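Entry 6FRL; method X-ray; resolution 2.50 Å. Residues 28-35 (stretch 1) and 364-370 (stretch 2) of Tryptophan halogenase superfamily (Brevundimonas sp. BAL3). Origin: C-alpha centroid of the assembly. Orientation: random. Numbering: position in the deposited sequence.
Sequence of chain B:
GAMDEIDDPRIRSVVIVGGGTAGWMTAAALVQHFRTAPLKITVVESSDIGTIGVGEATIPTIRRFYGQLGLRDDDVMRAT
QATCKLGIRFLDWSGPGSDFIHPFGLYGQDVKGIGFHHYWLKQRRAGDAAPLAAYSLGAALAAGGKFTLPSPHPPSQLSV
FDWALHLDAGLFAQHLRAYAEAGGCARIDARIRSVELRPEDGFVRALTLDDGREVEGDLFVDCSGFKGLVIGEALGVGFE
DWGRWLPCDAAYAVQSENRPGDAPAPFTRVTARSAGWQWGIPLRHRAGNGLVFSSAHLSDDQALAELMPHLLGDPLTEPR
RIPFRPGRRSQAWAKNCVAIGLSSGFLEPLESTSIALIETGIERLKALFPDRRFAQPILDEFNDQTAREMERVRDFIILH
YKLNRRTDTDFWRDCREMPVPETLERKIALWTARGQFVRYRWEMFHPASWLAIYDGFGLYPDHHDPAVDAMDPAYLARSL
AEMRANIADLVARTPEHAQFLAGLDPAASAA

Stretch 1, residues 28-35: AALVQHFR
Stretch 2, residues 364-370: RLKALFP

Two helix ends, more than 330 residues apart in one chain, meet here through side chains and one water, with no direct hydrogen bond between them. The helix that enters stretch 1 runs on to His33, with phi/psi near -65/-42, and leaves helical geometry at Phe34 (-114/36). The helix entering stretch 2 runs on to Ala367, in roughly the same direction, and breaks at Leu368 (-117/24). Leu368 N donates to Arg364 O at 2.9 Å and Phe369 N, weakly, to Lys366 O at 3.3 Å; Phe369 lies in the loop at -51/130. In register, Leu30 and Lys366 have the nearest CA atoms, 7.9 Å apart, and the contact buries 323 Å² counting both sides.

Ala28 is out of reach, but its O accepts from Gln32 N at 3.0 Å. Ala29 CB points toward stretch 2 and comes no closer than 4.8 Å, to Lys366 CE. Ala29 O accepts from His33 N at 3.1 Å and also from a water at 2.8 Å. That water in turn accepts from Lys366 NZ at 2.6 Å, bridging the ammonium group to the backbone.

Leu30 (chi1 m, chi2 t) starts sideways, yet its branched end reaches across. Leu30 CD2 lies 4.1 Å from Lys366 CG, and both methyls lie near Leu365 CD2, Leu30 CD1 at 4.5 Å and Leu30 CD2 at 4.7 Å; Leu365 adopts t, p and likewise brings its end nearer. These are loose apolar contacts, suited to a buried site. Val31 (t) takes no part.

Gln32 (t, p, chi3 -45°) leads its end away from the partner. Gln32 OE1 accepts from Arg35 NE at 2.9 Å and Arg35 NH2 at 3.2 Å, with Arg35 extended through t, t before turning at chi3 m.

His33 (chi1 t, chi2 -124°) points toward stretch 2 and offers a ring face to Lys366 (m, t, m, t). Lys366 CD stands 3.6 Å from the centroid of the His33 ring, only 19° off its normal, a CH-pi contact; His33 CG and Lys366 CD are 3.4 Å apart. Lysine suits this place because its methylenes can cover an aromatic face while its charged end continues to water.

Phe34 closes the contact. Phe34 N still donates to Leu30 O at 3.0 Å, and its ring (chi1 m, chi2 -73°) turns an edge toward the face of Phe369 (chi1 t, chi2 83°). The ring centroids are 4.7 Å apart with planes at 57°, and Phe34 CZ approaches Phe369 CD2 to 3.7 Å. Both rings are buried, where such packing fills space without polar partners.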

# COMPACT_ATOMS: atom_id res chain seq x y z
N ALA B 28 15.10 18.22 -15.73
CA ALA B 28 13.95 18.12 -16.65
C ALA B 28 12.61 17.99 -15.91
O ALA B 28 11.62 18.67 -16.26
CB ALA B 28 14.13 16.96 -17.61
N ALA B 29 12.61 17.15 -14.86
CA ALA B 29 11.41 16.91 -14.04
C ALA B 29 10.96 18.18 -13.32
O ALA B 29 9.79 18.51 -13.36
CB ALA B 29 11.66 15.80 -13.03
N LEU B 30 11.91 18.91 -12.71
CA LEU B 30 11.59 20.17 -12.03
C LEU B 30 11.21 21.31 -13.02
O LEU B 30 10.33 22.12 -12.72
CB LEU B 30 12.74 20.60 -11.11
CG LEU B 30 13.06 19.64 -9.96
CD1 LEU B 30 14.18 20.19 -9.08
CD2 LEU B 30 11.81 19.35 -9.13
N VAL B 31 11.85 21.35 -14.19
CA VAL B 31 11.45 22.30 -15.24
C VAL B 31 9.97 22.11 -15.61
O VAL B 31 9.22 23.07 -15.58
CB VAL B 31 12.41 22.24 -16.48
CG1 VAL B 31 11.78 22.76 -17.76
CG2 VAL B 31 13.68 23.04 -16.19
N GLN B 32 9.55 20.88 -15.90
CA GLN B 32 8.13 20.63 -16.25
C GLN B 32 7.16 20.95 -15.10
O GLN B 32 6.10 21.50 -15.31
CB GLN B 32 7.90 19.16 -16.66
CG GLN B 32 6.43 18.78 -16.93
CD GLN B 32 6.01 19.09 -18.33
OE1 GLN B 32 6.29 20.17 -18.87
NE2 GLN B 32 5.34 18.13 -18.97
N HIS B 33 7.52 20.54 -13.90
CA HIS B 33 6.64 20.64 -12.76
C HIS B 33 6.44 22.10 -12.30
O HIS B 33 5.39 22.45 -11.85
CB HIS B 33 7.23 19.81 -11.64
CG HIS B 33 6.33 19.63 -10.47
ND1 HIS B 33 6.68 19.98 -9.18
CD2 HIS B 33 5.11 19.06 -10.39
CE1 HIS B 33 5.71 19.64 -8.36
NE2 HIS B 33 4.73 19.10 -9.07
N PHE B 34 7.48 22.92 -12.43
CA PHE B 34 7.45 24.34 -12.08
C PHE B 34 7.61 25.22 -13.34
O PHE B 34 8.23 26.30 -13.26
CB PHE B 34 8.63 24.64 -11.13
CG PHE B 34 8.52 24.04 -9.76
CD1 PHE B 34 7.62 24.55 -8.83
CD2 PHE B 34 9.37 23.01 -9.35
CE1 PHE B 34 7.55 24.03 -7.54
CE2 PHE B 34 9.27 22.46 -8.07
CZ PHE B 34 8.35 22.96 -7.16
N ARG B 35 7.04 24.80 -14.49
CA ARG B 35 7.31 25.44 -15.80
C ARG B 35 7.07 26.96 -15.85
O ARG B 35 7.97 27.71 -16.26
CB ARG B 35 6.53 24.76 -16.95
CG ARG B 35 7.07 25.10 -18.36
CD ARG B 35 6.45 24.18 -19.42
NE ARG B 35 7.11 22.88 -19.60
CZ ARG B 35 8.27 22.69 -20.21
NH1 ARG B 35 8.96 23.70 -20.72
NH2 ARG B 35 8.78 21.48 -20.33
N ARG B 364 9.47 11.89 -4.92
CA ARG B 364 9.41 12.20 -3.50
C ARG B 364 9.75 13.69 -3.21
O ARG B 364 9.07 14.32 -2.39
CB ARG B 364 10.33 11.23 -2.76
CG ARG B 364 10.21 11.18 -1.26
CD ARG B 364 11.09 10.07 -0.70
NE ARG B 364 10.51 8.75 -0.98
CZ ARG B 364 11.05 7.77 -1.70
NH1 ARG B 364 12.27 7.87 -2.23
NH2 ARG B 364 10.36 6.63 -1.86
N LEU B 365 10.74 14.24 -3.90
CA LEU B 365 11.11 15.64 -3.77
C LEU B 365 9.96 16.56 -4.14
O LEU B 365 9.69 17.53 -3.41
CB LEU B 365 12.33 15.99 -4.64
CG LEU B 365 12.76 17.46 -4.70
CD1 LEU B 365 12.90 18.06 -3.31
CD2 LEU B 365 14.06 17.59 -5.46
N LYS B 366 9.32 16.27 -5.27
CA LYS B 366 8.10 16.99 -5.68
C LYS B 366 6.94 16.85 -4.67
O LYS B 366 6.34 17.85 -4.28
CB LYS B 366 7.65 16.56 -7.08
CG LYS B 366 8.64 16.96 -8.17
CD LYS B 366 8.08 16.82 -9.58
CE LYS B 366 7.97 15.36 -10.01
NZ LYS B 366 7.22 15.26 -11.28
N ALA B 367 6.65 15.63 -4.23
CA ALA B 367 5.56 15.42 -3.24
C ALA B 367 5.79 16.12 -1.87
O ALA B 367 4.84 16.51 -1.19
CB ALA B 367 5.31 13.91 -3.05
N LEU B 368 7.06 16.28 -1.50
CA LEU B 368 7.46 16.92 -0.24
C LEU B 368 8.26 18.19 -0.48
O LEU B 368 8.99 18.60 0.41
CB LEU B 368 8.26 15.93 0.64
CG LEU B 368 7.57 14.62 1.03
CD1 LEU B 368 8.55 13.61 1.60
CD2 LEU B 368 6.44 14.87 2.02
N PHE B 369 8.11 18.83 -1.64
CA PHE B 369 8.89 20.07 -1.95
C PHE B 369 8.79 21.09 -0.82
O PHE B 369 7.69 21.38 -0.36
CB PHE B 369 8.51 20.74 -3.28
CG PHE B 369 9.63 21.57 -3.88
CD1 PHE B 369 10.62 20.98 -4.62
CD2 PHE B 369 9.66 22.95 -3.70
CE1 PHE B 369 11.65 21.73 -5.17
CE2 PHE B 369 10.68 23.71 -4.24
CZ PHE B 369 11.69 23.11 -4.97
N PRO B 370 9.92 21.59 -0.37
CA PRO B 370 9.91 22.44 0.81
C PRO B 370 9.76 23.94 0.49
O PRO B 370 9.77 24.33 -0.68
CB PRO B 370 11.32 22.20 1.38
CG PRO B 370 12.17 22.12 0.15
CD PRO B 370 11.30 21.43 -0.90
O HOH W 1 7.81 16.60 -13.45